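Local coordinates for tannase (Fusobacterium nucleatum subsp. nucleatum ATCC 25586, PDB 6YQ4), which is a tannase, a hydrolase of the alpha/beta-hydrolase clan that acts on gallotannins and carries a bound magnesium ion, at residues 315-328 and 333-346. Sequence-based numbering, arbitrary orientation.
Sequences LREGKDISQFKKAF and NKVVAVNLDVYTHI
Phe328 packs against both Val335 and Val338, two valines of the strand that returns antiparallel to its own. Its ring runs alongside the Val338 side chain, both pointing the same way, with CE1 3.7 Å from Val338 CG2, while CD2 on the ring's other flank meets Val335 CG2. That methyl also takes Leu315 CD1, at 4.1 Å, the two side chains crossing at about a right angle. Over the centre of one face of the Phe328 ring sits the carbonyl oxygen Phe324 O; Ile321 CD1 comes to the edge of the Phe328 ring, in its plane.

A second apolar group gathers around Phe324 and Ala327. Tyr343, its CG anti to the backbone N (chi1 177°), brings its ring beside that of Phe324, the planes inclined at 39° and the centroids 5.2 Å apart. On the Phe324 ring, CE2 touches Ile346 CG2 and CD2 lies near Ile346 CD1. The small Ala327 CB fits against the short helix 340-344, 3.7 Å from Val342 CG1 and close to Tyr343 CB. Lys326 adds its aliphatic CG, which reaches Val342 CG1 and Ile346 CD1.

One backbone hydrogen bond joins the segments: Asn339 N gives to Ala327 O at 2.8 Å, nearly straight at 166°. Val338 CA makes a longer C-H...O approach to the same oxygen.

Beyond the pair, helix 298-316 backs Phe328 and Tyr343 through Ala311 and Ile307, Trp472 meets Phe324 edge-to-face, and Tyr343 OH is hydrogen-bonded to Ala442 O. Strands 328-330 and 335-338 form a two-stranded antiparallel hairpin, with Phe328 and Val338 a non-hydrogen-bonded pair and a classic beta bulge at Val336 and Ala337 opposite Thr329; Asn339, at the N-cap position, leads from it into helix 340-344, well away from the magnesium site.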
loop_
_atom_site.group_PDB
_atom_site.type_symbol
_atom_site.label_atom_id
_atom_site.label_comp_id
_atom_site.label_asym_id
_atom_site.label_seq_id
_atom_site.Cartn_x
_atom_site.Cartn_y
_atom_site.Cartn_z
ATOM N N LEU A 315 16.835 -15.337 13.984
ATOM C CA LEU A 315 17.672 -16.167 14.843
ATOM C C LEU A 315 17.289 -16.014 16.314
ATOM O O LEU A 315 17.104 -17.009 17.022
ATOM C CB LEU A 315 19.142 -15.818 14.623
ATOM C CG LEU A 315 19.708 -16.306 13.287
ATOM C CD1 LEU A 315 21.171 -15.909 13.123
ATOM C CD2 LEU A 315 19.535 -17.814 13.171
ATOM N N ARG A 316 17.147 -14.770 16.792
ATOM C CA ARG A 316 16.785 -14.563 18.194
ATOM C C ARG A 316 15.457 -15.223 18.539
ATOM O O ARG A 316 15.225 -15.573 19.703
ATOM C CB ARG A 316 16.725 -13.071 18.523
ATOM C CG ARG A 316 18.083 -12.366 18.503
ATOM C CD ARG A 316 17.972 -10.979 19.116
ATOM N NE ARG A 316 17.120 -10.100 18.321
ATOM C CZ ARG A 316 17.549 -9.430 17.261
ATOM N NH1 ARG A 316 16.719 -8.650 16.575
ATOM N NH2 ARG A 316 18.816 -9.551 16.886
ATOM N N GLU A 317 14.585 -15.412 17.544
ATOM C CA GLU A 317 13.274 -16.024 17.731
ATOM C C GLU A 317 13.270 -17.515 17.425
ATOM O O GLU A 317 12.204 -18.139 17.436
ATOM C CB GLU A 317 12.231 -15.327 16.856
ATOM C CG GLU A 317 11.922 -13.904 17.254
ATOM C CD GLU A 317 11.178 -13.174 16.170
ATOM O OE1 GLU A 317 10.742 -12.024 16.391
ATOM O OE2 GLU A 317 11.028 -13.761 15.085
ATOM N N GLY A 318 14.429 -18.098 17.142
ATOM C CA GLY A 318 14.479 -19.507 16.811
ATOM C C GLY A 318 13.901 -19.870 15.465
ATOM O O GLY A 318 13.554 -21.032 15.252
ATOM N N LYS A 319 13.784 -18.917 14.544
ATOM C CA LYS A 319 13.242 -19.244 13.234
ATOM C C LYS A 319 14.341 -19.770 12.318
ATOM O O LYS A 319 15.542 -19.578 12.555
ATOM C CB LYS A 319 12.570 -18.026 12.596
ATOM C CG LYS A 319 11.306 -17.564 13.323
ATOM C CD LYS A 319 10.700 -16.337 12.669
ATOM C CE LYS A 319 9.273 -16.114 13.137
ATOM N NZ LYS A 319 8.478 -15.375 12.101
ATOM N N ASP A 320 13.909 -20.437 11.253
ATOM C CA ASP A 320 14.824 -21.073 10.318
ATOM C C ASP A 320 15.358 -20.045 9.328
ATOM O O ASP A 320 14.588 -19.301 8.713
ATOM C CB ASP A 320 14.104 -22.210 9.584
ATOM C CG ASP A 320 15.028 -23.015 8.690
ATOM O OD1 ASP A 320 14.670 -23.251 7.518
ATOM O OD2 ASP A 320 16.109 -23.413 9.157
ATOM N N ILE A 321 16.678 -19.984 9.188
ATOM C CA ILE A 321 17.292 -19.214 8.112
ATOM C C ILE A 321 17.987 -20.109 7.108
ATOM O O ILE A 321 18.377 -19.625 6.033
ATOM C CB ILE A 321 18.273 -18.148 8.652
ATOM C CG1 ILE A 321 19.539 -18.799 9.222
ATOM C CG2 ILE A 321 17.598 -17.252 9.694
ATOM C CD1 ILE A 321 20.637 -17.806 9.512
ATOM N N SER A 322 18.120 -21.400 7.416
ATOM C CA SER A 322 18.774 -22.456 6.644
ATOM C C SER A 322 18.844 -22.235 5.131
ATOM O O SER A 322 19.938 -22.128 4.563
ATOM C CB SER A 322 18.059 -23.775 6.955
ATOM O OG SER A 322 18.060 -24.659 5.857
ATOM N N GLN A 323 17.684 -22.166 4.474
ATOM C CA GLN A 323 17.628 -21.989 3.028
ATOM C C GLN A 323 18.452 -20.816 2.520
ATOM O O GLN A 323 18.819 -20.804 1.345
ATOM C CB GLN A 323 16.174 -21.801 2.593
ATOM C CG GLN A 323 15.182 -22.548 3.470
ATOM C CD GLN A 323 13.772 -21.987 3.376
ATOM O OE1 GLN A 323 13.413 -21.336 2.389
ATOM N NE2 GLN A 323 12.966 -22.235 4.406
ATOM N N PHE A 324 18.767 -19.832 3.360
ATOM C CA PHE A 324 19.427 -18.618 2.898
ATOM C C PHE A 324 20.829 -18.417 3.455
ATOM O O PHE A 324 21.454 -17.394 3.151
ATOM C CB PHE A 324 18.556 -17.403 3.231
ATOM C CG PHE A 324 17.247 -17.397 2.493
ATOM C CD1 PHE A 324 16.167 -18.143 2.959
ATOM C CD2 PHE A 324 17.100 -16.668 1.317
ATOM C CE1 PHE A 324 14.948 -18.153 2.268
ATOM C CE2 PHE A 324 15.893 -16.669 0.624
ATOM C CZ PHE A 324 14.819 -17.420 1.102
ATOM N N LYS A 325 21.357 -19.375 4.224
ATOM C CA LYS A 325 22.688 -19.220 4.803
ATOM C C LYS A 325 23.792 -19.055 3.754
ATOM O O LYS A 325 24.832 -18.474 4.062
ATOM C CB LYS A 325 23.006 -20.414 5.703
ATOM C CG LYS A 325 21.926 -20.721 6.738
ATOM C CD LYS A 325 22.263 -21.971 7.575
ATOM C CE LYS A 325 22.138 -21.721 9.093
ATOM N NZ LYS A 325 22.655 -22.849 9.936
ATOM N N LYS A 326 23.597 -19.519 2.519
ATOM C CA LYS A 326 24.662 -19.384 1.524
ATOM C C LYS A 326 24.962 -17.923 1.176
ATOM O O LYS A 326 26.057 -17.625 0.686
ATOM C CB LYS A 326 24.312 -20.176 0.257
ATOM C CG LYS A 326 23.300 -19.503 -0.671
ATOM C CD LYS A 326 22.904 -20.398 -1.858
ATOM C CE LYS A 326 24.113 -20.900 -2.634
ATOM N NZ LYS A 326 23.758 -21.637 -3.889
ATOM N N ALA A 327 24.034 -17.011 1.429
ATOM C CA ALA A 327 24.273 -15.589 1.224
ATOM C C ALA A 327 24.771 -14.873 2.481
ATOM O O ALA A 327 24.996 -13.654 2.439
ATOM C CB ALA A 327 22.984 -14.911 0.724
ATOM N N PHE A 328 24.943 -15.586 3.593
ATOM C CA PHE A 328 25.161 -14.964 4.892
ATOM C C PHE A 328 26.582 -15.217 5.384
ATOM O O PHE A 328 27.130 -16.314 5.206
ATOM C CB PHE A 328 24.172 -15.509 5.926
ATOM C CG PHE A 328 22.753 -15.080 5.701
ATOM C CD1 PHE A 328 22.446 -14.079 4.795
ATOM C CD2 PHE A 328 21.724 -15.674 6.409
ATOM C CE1 PHE A 328 21.136 -13.675 4.596
ATOM C CE2 PHE A 328 20.401 -15.281 6.206
ATOM C CZ PHE A 328 20.112 -14.279 5.301
ATOM N N ASN A 333 27.211 -17.178 15.662
ATOM C CA ASN A 333 25.779 -17.365 15.439
ATOM C C ASN A 333 25.027 -16.037 15.366
ATOM O O ASN A 333 23.868 -15.938 15.779
ATOM C CB ASN A 333 25.171 -18.277 16.502
ATOM C CG ASN A 333 24.906 -19.668 15.973
ATOM O OD1 ASN A 333 23.948 -19.888 15.225
ATOM N ND2 ASN A 333 25.763 -20.619 16.343
ATOM N N LYS A 334 25.692 -15.001 14.859
ATOM C CA LYS A 334 25.030 -13.794 14.388
ATOM C C LYS A 334 25.399 -13.568 12.927
ATOM O O LYS A 334 26.542 -13.798 12.521
ATOM C CB LYS A 334 25.404 -12.559 15.223
ATOM C CG LYS A 334 24.908 -12.597 16.661
ATOM C CD LYS A 334 25.900 -11.950 17.619
ATOM C CE LYS A 334 25.863 -12.592 18.999
ATOM N NZ LYS A 334 27.029 -13.509 19.221
ATOM N N VAL A 335 24.421 -13.154 12.127
ATOM C CA VAL A 335 24.713 -12.727 10.762
ATOM C C VAL A 335 25.425 -11.383 10.835
ATOM O O VAL A 335 24.884 -10.419 11.382
ATOM C CB VAL A 335 23.422 -12.641 9.930
ATOM C CG1 VAL A 335 23.694 -12.048 8.546
ATOM C CG2 VAL A 335 22.748 -14.012 9.842
ATOM N N VAL A 336 26.650 -11.315 10.312
ATOM C CA VAL A 336 27.396 -10.057 10.289
ATOM C C VAL A 336 27.518 -9.454 8.896
ATOM O O VAL A 336 27.923 -8.287 8.780
ATOM C CB VAL A 336 28.797 -10.203 10.927
ATOM C CG1 VAL A 336 28.692 -10.735 12.365
ATOM C CG2 VAL A 336 29.707 -11.100 10.074
ATOM N N ALA A 337 27.156 -10.180 7.847
ATOM C CA ALA A 337 27.223 -9.660 6.488
ATOM C C ALA A 337 26.259 -10.461 5.627
ATOM O O ALA A 337 26.052 -11.654 5.867
ATOM C CB ALA A 337 28.645 -9.735 5.907
ATOM N N VAL A 338 25.670 -9.791 4.634
ATOM C CA VAL A 338 24.701 -10.385 3.703
ATOM C C VAL A 338 25.113 -10.019 2.287
ATOM O O VAL A 338 25.146 -8.834 1.939
ATOM C CB VAL A 338 23.262 -9.898 3.960
ATOM C CG1 VAL A 338 22.334 -10.338 2.825
ATOM C CG2 VAL A 338 22.762 -10.413 5.280
ATOM N N ASN A 339 25.407 -11.020 1.465
ATOM C CA ASN A 339 25.707 -10.763 0.055
ATOM C C ASN A 339 24.372 -10.646 -0.679
ATOM O O ASN A 339 23.767 -11.646 -1.080
ATOM C CB ASN A 339 26.593 -11.859 -0.519
ATOM C CG ASN A 339 27.005 -11.575 -1.953
ATOM O OD1 ASN A 339 26.331 -10.820 -2.661
ATOM N ND2 ASN A 339 28.115 -12.180 -2.395
ATOM N N LEU A 340 23.912 -9.398 -0.864
ATOM C CA LEU A 340 22.547 -9.167 -1.340
ATOM C C LEU A 340 22.285 -9.829 -2.691
ATOM O O LEU A 340 21.196 -10.369 -2.919
ATOM C CB LEU A 340 22.251 -7.673 -1.429
ATOM C CG LEU A 340 20.772 -7.412 -1.738
ATOM C CD1 LEU A 340 19.868 -7.619 -0.492
ATOM C CD2 LEU A 340 20.563 -6.034 -2.377
ATOM N N ASP A 341 23.266 -9.803 -3.596
ATOM C CA ASP A 341 23.091 -10.450 -4.896
ATOM C C ASP A 341 22.741 -11.922 -4.725
ATOM O O ASP A 341 21.739 -12.404 -5.269
ATOM C CB ASP A 341 24.362 -10.305 -5.737
ATOM C CG ASP A 341 24.514 -8.920 -6.351
ATOM O OD1 ASP A 341 23.578 -8.080 -6.228
ATOM O OD2 ASP A 341 25.586 -8.678 -6.953
ATOM N N VAL A 342 23.560 -12.654 -3.964
ATOM C CA VAL A 342 23.289 -14.067 -3.723
ATOM C C VAL A 342 21.910 -14.245 -3.096
ATOM O O VAL A 342 21.163 -15.170 -3.452
ATOM C CB VAL A 342 24.396 -14.679 -2.842
ATOM C CG1 VAL A 342 24.115 -16.167 -2.574
ATOM C CG2 VAL A 342 25.766 -14.478 -3.482
ATOM N N TYR A 343 21.544 -13.347 -2.172
ATOM C CA TYR A 343 20.288 -13.491 -1.445
ATOM C C TYR A 343 19.089 -13.436 -2.387
ATOM O O TYR A 343 18.097 -14.143 -2.184
ATOM C CB TYR A 343 20.171 -12.403 -0.364
ATOM C CG TYR A 343 18.852 -12.440 0.394
ATOM C CD1 TYR A 343 18.650 -13.346 1.435
ATOM C CD2 TYR A 343 17.796 -11.594 0.047
ATOM C CE1 TYR A 343 17.443 -13.388 2.125
ATOM C CE2 TYR A 343 16.578 -11.637 0.724
ATOM C CZ TYR A 343 16.410 -12.537 1.760
ATOM O OH TYR A 343 15.224 -12.568 2.471
ATOM N N THR A 344 19.157 -12.590 -3.415
ATOM C CA THR A 344 18.021 -12.376 -4.303
ATOM C C THR A 344 17.891 -13.447 -5.379
ATOM O O THR A 344 16.847 -13.503 -6.042
ATOM C CB THR A 344 18.124 -10.994 -4.951
ATOM O OG1 THR A 344 19.456 -10.803 -5.442
ATOM C CG2 THR A 344 17.831 -9.925 -3.926
ATOM N N HIS A 345 18.912 -14.290 -5.566
ATOM C CA HIS A 345 18.895 -15.348 -6.562
ATOM C C HIS A 345 18.477 -16.692 -5.982
ATOM O O HIS A 345 18.688 -17.727 -6.620
ATOM C CB HIS A 345 20.271 -15.463 -7.213
ATOM C CG HIS A 345 20.517 -14.430 -8.262
ATOM N ND1 HIS A 345 20.285 -13.086 -8.046
ATOM C CD2 HIS A 345 20.946 -14.541 -9.540
ATOM C CE1 HIS A 345 20.570 -12.414 -9.145
ATOM N NE2 HIS A 345 20.977 -13.272 -10.065
ATOM N N ILE A 346 17.910 -16.700 -4.780
ATOM C CA ILE A 346 17.744 -17.952 -4.062
ATOM C C ILE A 346 16.409 -18.570 -4.461
ATOM O O ILE A 346 16.371 -19.689 -4.992
ATOM C CB ILE A 346 17.908 -17.735 -2.542
ATOM C CG1 ILE A 346 19.413 -17.735 -2.208
ATOM C CG2 ILE A 346 17.172 -18.806 -1.735
ATOM C CD1 ILE A 346 19.747 -17.739 -0.728
#